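P35 antigen (Borrelia burgdorferi, PDB 4ALY) is an outer surface lipoprotein of the Lyme disease agent that is critical for infection after a tick bite. Local coordinates at residues H261-I264 with L265-N269; L189-K192 with D193-Q197; A73-I76 with Q77-D81; F147-G150 with Q151-K155. One frame throughout, in Å; residues are numbered along the deposited sequence.

Interaction 1: H261-I264 with L265-N269; sequences HDII and LDLVN
Residues His261-Ile264 run straight into Leu265-Asn269 as two turns of one alpha-helix, and each amide from Leu265 to Val268 bonds to the carbonyl four residues back. Val268 N to Ile264 O is 2.9 Å, nearly straight at hydrogen (166°). Leu267 N reaches Ile263 O at 2.9 Å with a more bent geometry (135°), and it also makes a weak bond to Ile264 O. The side chains add thin i to i+4 packing. Ile263 and Leu267 lie side by side and point the same way, with CG2 of Ile263 4.2 Å from CD1 of Leu267. Leu267 turns CG back over its own helix (chi1 -71°), which brings CG within 3.1 Å of Ile263 O. Both segments belong to helix 254-275 of an all-helical fold. Leu267 is buried against Asp209 and Leu213 of helix 200-233, while Ile264 and Val268 meet helix 163-189, at Ser176 and Ala180 and at Glu183 and Lys187. The CG2 methyls of Ile264 and Val268 stand 4.4 Å apart. On the surface, Leu265 CD2 approaches the imidazole of His261 obliquely, 4.3 Å from NE2. The carboxylates of Asp262 and Asp266 project from successive turns, their OD2 atoms 6.1 Å apart.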
loop_
_atom_site.group_PDB
_atom_site.type_symbol
_atom_site.label_atom_id
_atom_site.label_comp_id
_atom_site.label_asym_id
_atom_site.label_seq_id
_atom_site.Cartn_x
_atom_site.Cartn_y
_atom_site.Cartn_z
ATOM N N HIS A 261 -4.409 -7.878 -6.447
ATOM C CA HIS A 261 -5.837 -7.673 -6.149
ATOM C C HIS A 261 -6.561 -8.884 -5.534
ATOM O O HIS A 261 -7.387 -8.732 -4.597
ATOM C CB HIS A 261 -6.563 -7.264 -7.435
ATOM C CG HIS A 261 -8.038 -7.210 -7.279
ATOM N ND1 HIS A 261 -8.664 -6.210 -6.586
ATOM C CD2 HIS A 261 -9.032 -8.113 -7.658
ATOM C CE1 HIS A 261 -9.987 -6.438 -6.579
ATOM N NE2 HIS A 261 -10.208 -7.617 -7.226
ATOM N N ASP A 262 -6.304 -10.080 -6.088
ATOM C CA ASP A 262 -6.936 -11.324 -5.644
ATOM C C ASP A 262 -6.547 -11.675 -4.241
ATOM O O ASP A 262 -7.421 -11.942 -3.441
ATOM C CB ASP A 262 -6.566 -12.510 -6.542
ATOM C CG ASP A 262 -7.245 -12.453 -7.917
ATOM O OD1 ASP A 262 -8.233 -11.691 -8.123
ATOM O OD2 ASP A 262 -6.753 -13.199 -8.791
ATOM N N ILE A 263 -5.231 -11.644 -3.965
ATOM C CA ILE A 263 -4.645 -11.972 -2.671
ATOM C C ILE A 263 -5.090 -11.030 -1.552
ATOM O O ILE A 263 -5.472 -11.499 -0.467
ATOM C CB ILE A 263 -3.123 -12.008 -2.748
ATOM C CG1 ILE A 263 -2.712 -12.775 -3.991
ATOM C CG2 ILE A 263 -2.529 -12.652 -1.494
ATOM C CD1 ILE A 263 -1.238 -13.147 -4.065
ATOM N N ILE A 264 -5.096 -9.722 -1.825
ATOM C CA ILE A 264 -5.632 -8.764 -0.869
ATOM C C ILE A 264 -7.092 -9.039 -0.484
ATOM O O ILE A 264 -7.436 -9.075 0.721
ATOM C CB ILE A 264 -5.511 -7.314 -1.357
ATOM C CG1 ILE A 264 -4.077 -6.830 -1.168
ATOM C CG2 ILE A 264 -6.456 -6.436 -0.550
ATOM C CD1 ILE A 264 -3.649 -5.776 -2.166
ATOM N N LEU A 265 -7.946 -9.218 -1.489
ATOM C CA LEU A 265 -9.379 -9.530 -1.244
ATOM C C LEU A 265 -9.505 -10.851 -0.487
ATOM O O LEU A 265 -10.275 -10.952 0.444
ATOM C CB LEU A 265 -10.133 -9.609 -2.568
ATOM C CG LEU A 265 -11.646 -9.783 -2.605
ATOM C CD1 LEU A 265 -12.320 -8.705 -1.737
ATOM C CD2 LEU A 265 -12.170 -9.763 -4.064
ATOM N N ASP A 266 -8.708 -11.850 -0.856
ATOM C CA ASP A 266 -8.701 -13.113 -0.117
ATOM C C ASP A 266 -8.332 -12.925 1.354
ATOM O O ASP A 266 -8.834 -13.633 2.205
ATOM C CB ASP A 266 -7.803 -14.172 -0.784
ATOM C CG ASP A 266 -8.317 -14.600 -2.194
ATOM O OD1 ASP A 266 -9.514 -14.433 -2.482
ATOM O OD2 ASP A 266 -7.513 -15.084 -3.030
ATOM N N LEU A 267 -7.458 -11.978 1.643
ATOM C CA LEU A 267 -6.973 -11.754 2.994
ATOM C C LEU A 267 -7.952 -10.935 3.840
ATOM O O LEU A 267 -8.144 -11.204 5.045
ATOM C CB LEU A 267 -5.624 -11.067 2.934
ATOM C CG LEU A 267 -4.476 -11.937 2.435
ATOM C CD1 LEU A 267 -3.273 -11.036 2.298
ATOM C CD2 LEU A 267 -4.102 -13.105 3.344
ATOM N N VAL A 268 -8.597 -9.947 3.220
ATOM C CA VAL A 268 -9.675 -9.249 3.893
ATOM C C VAL A 268 -10.872 -10.188 4.220
ATOM O O VAL A 268 -11.296 -10.281 5.376
ATOM C CB VAL A 268 -10.120 -7.996 3.112
ATOM C CG1 VAL A 268 -11.385 -7.426 3.756
ATOM C CG2 VAL A 268 -8.977 -6.936 3.036
ATOM N N ASN A 269 -11.403 -10.878 3.213
ATOM C CA ASN A 269 -12.509 -11.804 3.419
ATOM C C ASN A 269 -12.197 -12.844 4.489
ATOM O O ASN A 269 -12.970 -13.006 5.425
ATOM C CB ASN A 269 -12.960 -12.499 2.118
ATOM C CG ASN A 269 -13.594 -11.540 1.103
ATOM O OD1 ASN A 269 -13.766 -11.918 -0.051
ATOM N ND2 ASN A 269 -13.951 -10.322 1.513
#

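Interaction 2: L189-K192 with D193-Q197; sequences LNVK and DKLQQ
Residues Leu189-Lys192 leave the end of helix 163-189 and bend directly into Asp193-Gln197, joined across the junction by a backbone bond from Lys194 N to Val191 O at 3.2 Å. That bond is bent (139° at hydrogen), and its donor sits above the carbonyl plane. Val191 is buried, and its two methyls have different partners. CG2 meets CD1 of Leu195 at 4.1 Å, and the two side chains cross at about a right angle. CD1 of Leu195 also lies 3.4 Å from Val191 O, against the bonded carbonyl. CG1 of Val191 faces the amine end of Lys194, with NZ 4.0 Å away. The Lys194 chain folds back to get there, bent at chi2 and chi3, and NZ is held by a hydrogen bond to Ile278 O. On the exposed side the Lys192 and Asp193 side chains cross at an oblique angle, with Lys192 CG 3.9 Å from Asp193 OD1. NZ of Lys192 is 4.7 Å from OD1 of Asp193, too far for a salt bridge, though the opposite charges may attract weakly. Ile278 touches both Val191 and Leu195. The segment is a helix-to-helix connection of an all-helical bundle, linking helix 163-189 to helix 200-233, with the C-terminal tail packed against it.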
loop_
_atom_site.group_PDB
_atom_site.type_symbol
_atom_site.label_atom_id
_atom_site.label_comp_id
_atom_site.label_asym_id
_atom_site.label_seq_id
_atom_site.Cartn_x
_atom_site.Cartn_y
_atom_site.Cartn_z
ATOM N N LEU A 189 -8.410 -5.830 16.230
ATOM C CA LEU A 189 -8.483 -5.036 17.471
ATOM C C LEU A 189 -9.914 -4.708 17.898
ATOM O O LEU A 189 -10.197 -4.552 19.087
ATOM C CB LEU A 189 -7.690 -3.751 17.337
ATOM C CG LEU A 189 -6.177 -3.761 17.165
ATOM C CD1 LEU A 189 -5.767 -2.325 16.845
ATOM C CD2 LEU A 189 -5.423 -4.260 18.401
ATOM N N ASN A 190 -10.830 -4.628 16.946
ATOM C CA ASN A 190 -12.233 -4.409 17.304
ATOM C C ASN A 190 -12.886 -5.623 17.991
ATOM O O ASN A 190 -14.059 -5.561 18.385
ATOM C CB ASN A 190 -13.068 -3.972 16.109
ATOM C CG ASN A 190 -14.214 -3.067 16.518
ATOM O OD1 ASN A 190 -15.375 -3.310 16.172
ATOM N ND2 ASN A 190 -13.893 -2.009 17.278
ATOM N N VAL A 191 -12.123 -6.717 18.117
ATOM C CA VAL A 191 -12.580 -7.909 18.819
ATOM C C VAL A 191 -11.458 -8.456 19.648
ATOM O O VAL A 191 -11.381 -9.653 19.866
ATOM C CB VAL A 191 -13.210 -8.996 17.902
ATOM C CG1 VAL A 191 -14.569 -8.529 17.381
ATOM C CG2 VAL A 191 -12.287 -9.431 16.755
ATOM N N LYS A 192 -10.600 -7.566 20.142
ATOM C CA LYS A 192 -9.383 -7.995 20.859
ATOM C C LYS A 192 -9.574 -8.896 22.103
ATOM O O LYS A 192 -8.707 -9.741 22.368
ATOM C CB LYS A 192 -8.417 -6.838 21.128
ATOM C CG LYS A 192 -8.742 -5.911 22.296
ATOM C CD LYS A 192 -7.430 -5.353 22.883
ATOM C CE LYS A 192 -7.624 -4.518 24.131
ATOM N NZ LYS A 192 -8.459 -3.326 23.785
ATOM N N ASP A 193 -10.684 -8.753 22.837
ATOM C CA ASP A 193 -10.875 -9.560 24.061
ATOM C C ASP A 193 -11.226 -11.011 23.749
ATOM O O ASP A 193 -10.868 -11.902 24.514
ATOM C CB ASP A 193 -11.967 -8.991 24.972
ATOM C CG ASP A 193 -11.746 -7.546 25.337
ATOM O OD1 ASP A 193 -10.583 -7.104 25.528
ATOM O OD2 ASP A 193 -12.768 -6.851 25.442
ATOM N N LYS A 194 -11.924 -11.222 22.628
ATOM C CA LYS A 194 -12.474 -12.515 22.247
ATOM C C LYS A 194 -11.621 -13.432 21.331
ATOM O O LYS A 194 -12.107 -14.477 20.857
ATOM C CB LYS A 194 -13.883 -12.326 21.688
ATOM C CG LYS A 194 -14.901 -12.018 22.774
ATOM C CD LYS A 194 -16.011 -11.135 22.252
ATOM C CE LYS A 194 -15.506 -9.710 22.037
ATOM N NZ LYS A 194 -16.262 -9.056 20.924
ATOM N N LEU A 195 -10.357 -13.066 21.117
ATOM C CA LEU A 195 -9.412 -13.881 20.313
ATOM C C LEU A 195 -9.025 -15.212 20.975
ATOM O O LEU A 195 -8.735 -16.180 20.268
ATOM C CB LEU A 195 -8.134 -13.100 19.967
ATOM C CG LEU A 195 -7.996 -12.549 18.537
ATOM C CD1 LEU A 195 -9.137 -11.616 18.181
ATOM C CD2 LEU A 195 -6.662 -11.833 18.352
ATOM N N GLN A 196 -9.001 -15.266 22.312
ATOM C CA GLN A 196 -8.781 -16.553 22.990
ATOM C C GLN A 196 -9.940 -17.543 22.759
ATOM O O GLN A 196 -9.769 -18.729 22.968
ATOM C CB GLN A 196 -8.505 -16.408 24.478
ATOM C CG GLN A 196 -9.644 -15.749 25.235
ATOM C CD GLN A 196 -9.280 -14.343 25.612
ATOM O OE1 GLN A 196 -8.784 -13.572 24.772
ATOM N NE2 GLN A 196 -9.484 -13.998 26.887
ATOM N N GLN A 197 -11.085 -17.058 22.283
ATOM C CA GLN A 197 -12.193 -17.936 21.927
ATOM C C GLN A 197 -11.965 -18.674 20.634
ATOM O O GLN A 197 -12.826 -19.472 20.222
ATOM C CB GLN A 197 -13.486 -17.167 21.778
ATOM C CG GLN A 197 -14.165 -16.805 23.081
ATOM C CD GLN A 197 -15.523 -16.165 22.813
ATOM O OE1 GLN A 197 -15.910 -15.214 23.487
ATOM N NE2 GLN A 197 -16.234 -16.664 21.786
#

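Interaction 3: A73-I76 with Q77-D81; sequences AKLI and QKILD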
loop_
_atom_site.group_PDB
_atom_site.type_symbol
_atom_site.label_atom_id
_atom_site.label_comp_id
_atom_site.label_asym_id
_atom_site.label_seq_id
_atom_site.Cartn_x
_atom_site.Cartn_y
_atom_site.Cartn_z
ATOM N N ALA A 73 -1.194 -18.494 23.720
ATOM C CA ALA A 73 -1.066 -17.195 24.405
ATOM C C ALA A 73 -0.109 -16.249 23.687
ATOM O O ALA A 73 -0.383 -15.059 23.566
ATOM C CB ALA A 73 -0.661 -17.365 25.857
ATOM N N LYS A 74 1.004 -16.815 23.215
ATOM C CA LYS A 74 1.983 -16.148 22.359
ATOM C C LYS A 74 1.402 -15.642 21.032
ATOM O O LYS A 74 1.601 -14.462 20.700
ATOM C CB LYS A 74 3.183 -17.069 22.091
ATOM C CG LYS A 74 4.358 -16.773 22.994
ATOM C CD LYS A 74 5.667 -16.967 22.250
ATOM C CE LYS A 74 6.390 -18.222 22.740
ATOM N NZ LYS A 74 6.504 -18.276 24.224
ATOM N N LEU A 75 0.686 -16.507 20.303
ATOM C CA LEU A 75 0.059 -16.140 19.043
ATOM C C LEU A 75 -0.846 -14.944 19.200
ATOM O O LEU A 75 -0.780 -14.058 18.372
ATOM C CB LEU A 75 -0.767 -17.263 18.441
ATOM C CG LEU A 75 -0.231 -18.164 17.332
ATOM C CD1 LEU A 75 -1.278 -19.219 17.039
ATOM C CD2 LEU A 75 0.071 -17.431 16.048
ATOM N N ILE A 76 -1.701 -14.930 20.226
ATOM C CA ILE A 76 -2.601 -13.794 20.483
ATOM C C ILE A 76 -1.715 -12.560 20.599
ATOM O O ILE A 76 -1.827 -11.634 19.816
ATOM C CB ILE A 76 -3.401 -13.904 21.818
ATOM C CG1 ILE A 76 -3.888 -15.343 22.138
ATOM C CG2 ILE A 76 -4.535 -12.896 21.872
ATOM C CD1 ILE A 76 -5.173 -15.818 21.506
ATOM N N GLN A 77 -0.850 -12.567 21.608
ATOM C CA GLN A 77 0.121 -11.511 21.857
ATOM C C GLN A 77 0.825 -11.008 20.588
ATOM O O GLN A 77 0.848 -9.832 20.382
ATOM C CB GLN A 77 1.158 -11.948 22.908
ATOM C CG GLN A 77 0.893 -11.445 24.317
ATOM C CD GLN A 77 1.236 -9.968 24.500
ATOM O OE1 GLN A 77 0.368 -9.166 24.837
ATOM N NE2 GLN A 77 2.507 -9.601 24.275
ATOM N N LYS A 78 1.379 -11.893 19.755
ATOM C CA LYS A 78 2.117 -11.482 18.553
ATOM C C LYS A 78 1.201 -10.860 17.518
ATOM O O LYS A 78 1.552 -9.864 16.912
ATOM C CB LYS A 78 2.808 -12.654 17.899
ATOM C CG LYS A 78 4.244 -12.900 18.290
ATOM C CD LYS A 78 4.648 -14.219 17.643
ATOM C CE LYS A 78 5.968 -14.751 18.185
ATOM N NZ LYS A 78 7.091 -13.877 17.729
ATOM N N ILE A 79 0.031 -11.449 17.317
ATOM C CA ILE A 79 -1.029 -10.860 16.505
ATOM C C ILE A 79 -1.515 -9.480 16.996
ATOM O O ILE A 79 -1.751 -8.558 16.192
ATOM C CB ILE A 79 -2.214 -11.815 16.444
ATOM C CG1 ILE A 79 -1.869 -13.015 15.547
ATOM C CG2 ILE A 79 -3.514 -11.094 16.029
ATOM C CD1 ILE A 79 -2.740 -14.220 15.872
ATOM N N LEU A 80 -1.680 -9.345 18.315
ATOM C CA LEU A 80 -2.105 -8.078 18.898
ATOM C C LEU A 80 -1.017 -7.019 18.826
ATOM O O LEU A 80 -1.358 -5.849 18.661
ATOM C CB LEU A 80 -2.569 -8.235 20.348
ATOM C CG LEU A 80 -3.942 -8.867 20.566
ATOM C CD1 LEU A 80 -4.375 -8.696 22.022
ATOM C CD2 LEU A 80 -4.961 -8.317 19.576
ATOM N N ASP A 81 0.255 -7.421 18.971
ATOM C CA ASP A 81 1.346 -6.498 18.770
ATOM C C ASP A 81 1.388 -6.013 17.285
ATOM O O ASP A 81 1.310 -4.807 17.056
ATOM C CB ASP A 81 2.710 -7.077 19.202
ATOM C CG ASP A 81 2.775 -7.431 20.695
ATOM O OD1 ASP A 81 1.852 -7.043 21.488
ATOM O OD2 ASP A 81 3.745 -8.149 21.061
#
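Leu75 and Ile79 share one buried line of helix 70-95, an amphipathic helix of this all-helical protein, and Ile76 and Leu80 form a second, partly exposed line beside it. Each pair is one helical turn apart. In the first, the CD2 methyl of Leu75 meets the CD1 methyl of Ile79 at 4.3 Å. Both side chains face helix 200-233, where Tyr207 touches the two of them, Glu204 touches Leu75 and Leu206 touches Ile79. Ile79 has CG1 anti to its carbonyl carbon (chi1 -73°), which brings CG1 back over the preceding turn, and chi2 near 158° carries CD1 on; each lies 3.2 Å from Leu75 O. The carbonyl is therefore lined by the branch of the residue whose amide it accepts.

In the second pair the branch used differs. Ile76 offers CG2, which stands 4.2 Å from CD1 of Leu80. Leu195, in the loop before helix 200-233, lies against Ile76, Ile79 and Leu80, so it bridges the two lines. Ile188 of helix 163-189 touches Ile79 and Leu80.

The polar side chains lie on the other faces. Lys74, Gln77 and Lys78 are exposed, and their ends lead away from the contact. Beneath them the helical backbone bonds are regular: the amides of Gln77, Lys78, Ile79 and Leu80 each bond to the carbonyl four residues earlier. Ile79 N to Leu75 O is the straightest (169° at hydrogen). Leu80 N reaches Ile76 O at 2.7 Å, with the amide nearly along the C=O axis.

Interaction 4: F147-G150 with Q151-K155; sequences FNLG and QILSK
Gln151, one turn after Phe147 in helix 143-157, lies across its ring. Its CG stands over one face of the ring, offset toward the rim, 3.9 Å from the centroid and 23° off the ring normal: a CH-pi contact. The amide beyond it is stacked on the ring, the two planes only 3° apart, with Gln151 OE1 3.8 Å from Phe147 CE1. Phe147 has CG anti to its backbone N (chi1 173°), which swings the ring forward along the helix to the glutamine; the bend at chi2 of Gln151 carries the amide over the ring. Gln151 N bonds to Phe147 O.

Ile152 follows on a buried side. Its CG1 lies 3.2 Å from Asn148 O, the carbonyl that its own amide uses. Outward it meets Tyr231 of helix 200-233 and Leu244 of helix 241-250.

Leu153 packs on Leu149, its CD1 3.7 Å from Leu149 CG, the two side chains crossing at an angle. Leu153 N bonds to Leu149 O at 2.9 Å, in the carbonyl plane. Ile109 and Leu248 touch Leu153, and Thr224 and Leu227 touch Leu149.

Ser154 turns its hydroxyl back on the helix: OG donates to Gly150 O at 2.9 Å. Ser154 N also gives this oxygen a weak bond. Lys155 then leads away, NZ bonding to Tyr231 OH and Gln238 O.

Gly150 O thus receives two donors from one residue, and the hydroxyl of buried Ser154 is satisfied within its own helix. On the exposed side the amide of Gln151 stacks on the Phe147 ring, a weak dispersion and CH-pi contact.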
loop_
_atom_site.group_PDB
_atom_site.type_symbol
_atom_site.label_atom_id
_atom_site.label_comp_id
_atom_site.label_asym_id
_atom_site.label_seq_id
_atom_site.Cartn_x
_atom_site.Cartn_y
_atom_site.Cartn_z
ATOM N N PHE A 147 9.590 11.238 -2.455
ATOM C CA PHE A 147 9.812 12.376 -3.270
ATOM C C PHE A 147 10.522 11.941 -4.557
ATOM O O PHE A 147 10.188 12.462 -5.626
ATOM C CB PHE A 147 10.621 13.453 -2.521
ATOM C CG PHE A 147 11.028 14.595 -3.399
ATOM C CD1 PHE A 147 10.100 15.553 -3.756
ATOM C CD2 PHE A 147 12.314 14.631 -3.993
ATOM C CE1 PHE A 147 10.472 16.590 -4.622
ATOM C CE2 PHE A 147 12.696 15.637 -4.833
ATOM C CZ PHE A 147 11.767 16.628 -5.171
ATOM N N ASN A 148 11.535 11.050 -4.432
ATOM C CA ASN A 148 12.353 10.566 -5.584
ATOM C C ASN A 148 11.519 9.694 -6.562
ATOM O O ASN A 148 11.581 9.924 -7.780
ATOM C CB ASN A 148 13.669 9.884 -5.130
ATOM C CG ASN A 148 14.656 10.873 -4.464
ATOM O OD1 ASN A 148 14.997 11.924 -5.038
ATOM N ND2 ASN A 148 15.059 10.580 -3.230
ATOM N N LEU A 149 10.757 8.727 -6.027
ATOM C CA LEU A 149 9.733 7.970 -6.769
ATOM C C LEU A 149 8.863 8.921 -7.563
ATOM O O LEU A 149 8.789 8.793 -8.808
ATOM C CB LEU A 149 8.822 7.151 -5.866
ATOM C CG LEU A 149 7.837 6.130 -6.574
ATOM C CD1 LEU A 149 8.584 5.182 -7.573
ATOM C CD2 LEU A 149 7.014 5.280 -5.589
ATOM N N GLY A 150 8.299 9.919 -6.861
ATOM C CA GLY A 150 7.400 10.874 -7.409
ATOM C C GLY A 150 7.916 11.719 -8.529
ATOM O O GLY A 150 7.110 12.092 -9.396
ATOM N N GLN A 151 9.205 12.086 -8.510
ATOM C CA GLN A 151 9.819 12.865 -9.593
ATOM C C GLN A 151 9.989 12.013 -10.878
ATOM O O GLN A 151 9.892 12.508 -12.032
ATOM C CB GLN A 151 11.173 13.480 -9.175
ATOM C CG GLN A 151 11.064 14.545 -8.070
ATOM C CD GLN A 151 10.157 15.742 -8.457
ATOM O OE1 GLN A 151 8.932 15.873 -8.033
ATOM N NE2 GLN A 151 10.746 16.638 -9.289
ATOM N N ILE A 152 10.242 10.727 -10.678
ATOM C CA ILE A 152 10.391 9.825 -11.769
ATOM C C ILE A 152 9.001 9.531 -12.391
ATOM O O ILE A 152 8.843 9.514 -13.604
ATOM C CB ILE A 152 11.039 8.566 -11.206
ATOM C CG1 ILE A 152 12.483 8.895 -10.702
ATOM C CG2 ILE A 152 10.942 7.375 -12.144
ATOM C CD1 ILE A 152 13.044 7.728 -9.917
ATOM N N LEU A 153 8.005 9.285 -11.542
ATOM C CA LEU A 153 6.686 8.905 -11.991
ATOM C C LEU A 153 5.983 10.103 -12.624
ATOM O O LEU A 153 5.122 9.918 -13.440
ATOM C CB LEU A 153 5.842 8.343 -10.848
ATOM C CG LEU A 153 6.194 6.962 -10.283
ATOM C CD1 LEU A 153 5.225 6.544 -9.176
ATOM C CD2 LEU A 153 6.371 5.862 -11.322
ATOM N N SER A 154 6.381 11.316 -12.275
ATOM C CA SER A 154 5.834 12.513 -12.861
ATOM C C SER A 154 6.301 12.599 -14.299
ATOM O O SER A 154 5.656 13.276 -15.129
ATOM C CB SER A 154 6.416 13.735 -12.175
ATOM O OG SER A 154 5.733 14.032 -10.994
ATOM N N LYS A 155 7.426 11.974 -14.617
ATOM C CA LYS A 155 7.906 12.075 -15.993
ATOM C C LYS A 155 6.949 11.260 -16.864
ATOM O O LYS A 155 6.598 11.714 -17.945
ATOM C CB LYS A 155 9.342 11.629 -16.134
ATOM C CG LYS A 155 10.330 12.619 -15.522
ATOM C CD LYS A 155 11.723 12.316 -16.034
ATOM C CE LYS A 155 12.554 13.586 -16.075
ATOM N NZ LYS A 155 13.975 13.183 -16.124
#

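How the interactions relate
Along the chain the order is interaction 3, interaction 4, interaction 2 and interaction 1, each a local stretch. Interactions 1, 3 and 4 lie on helices 254-275, 70-95 and 143-157; interaction 2 is the loop joining helices 163-189 and 200-233. Interactions 2 and 3 are neighbours, their centres 11 Å apart. They touch where Lys192 CB packs 4.1 Å from Leu80 CD2. Interaction 1 is 22 Å from both, centre to centre. Interaction 4 lies across the chain's centre from the rest, 42 Å from interaction 2. Helix 200-233 touches interactions 1, 3 and 4, so one long helix spans these distant parts of the all-helical fold.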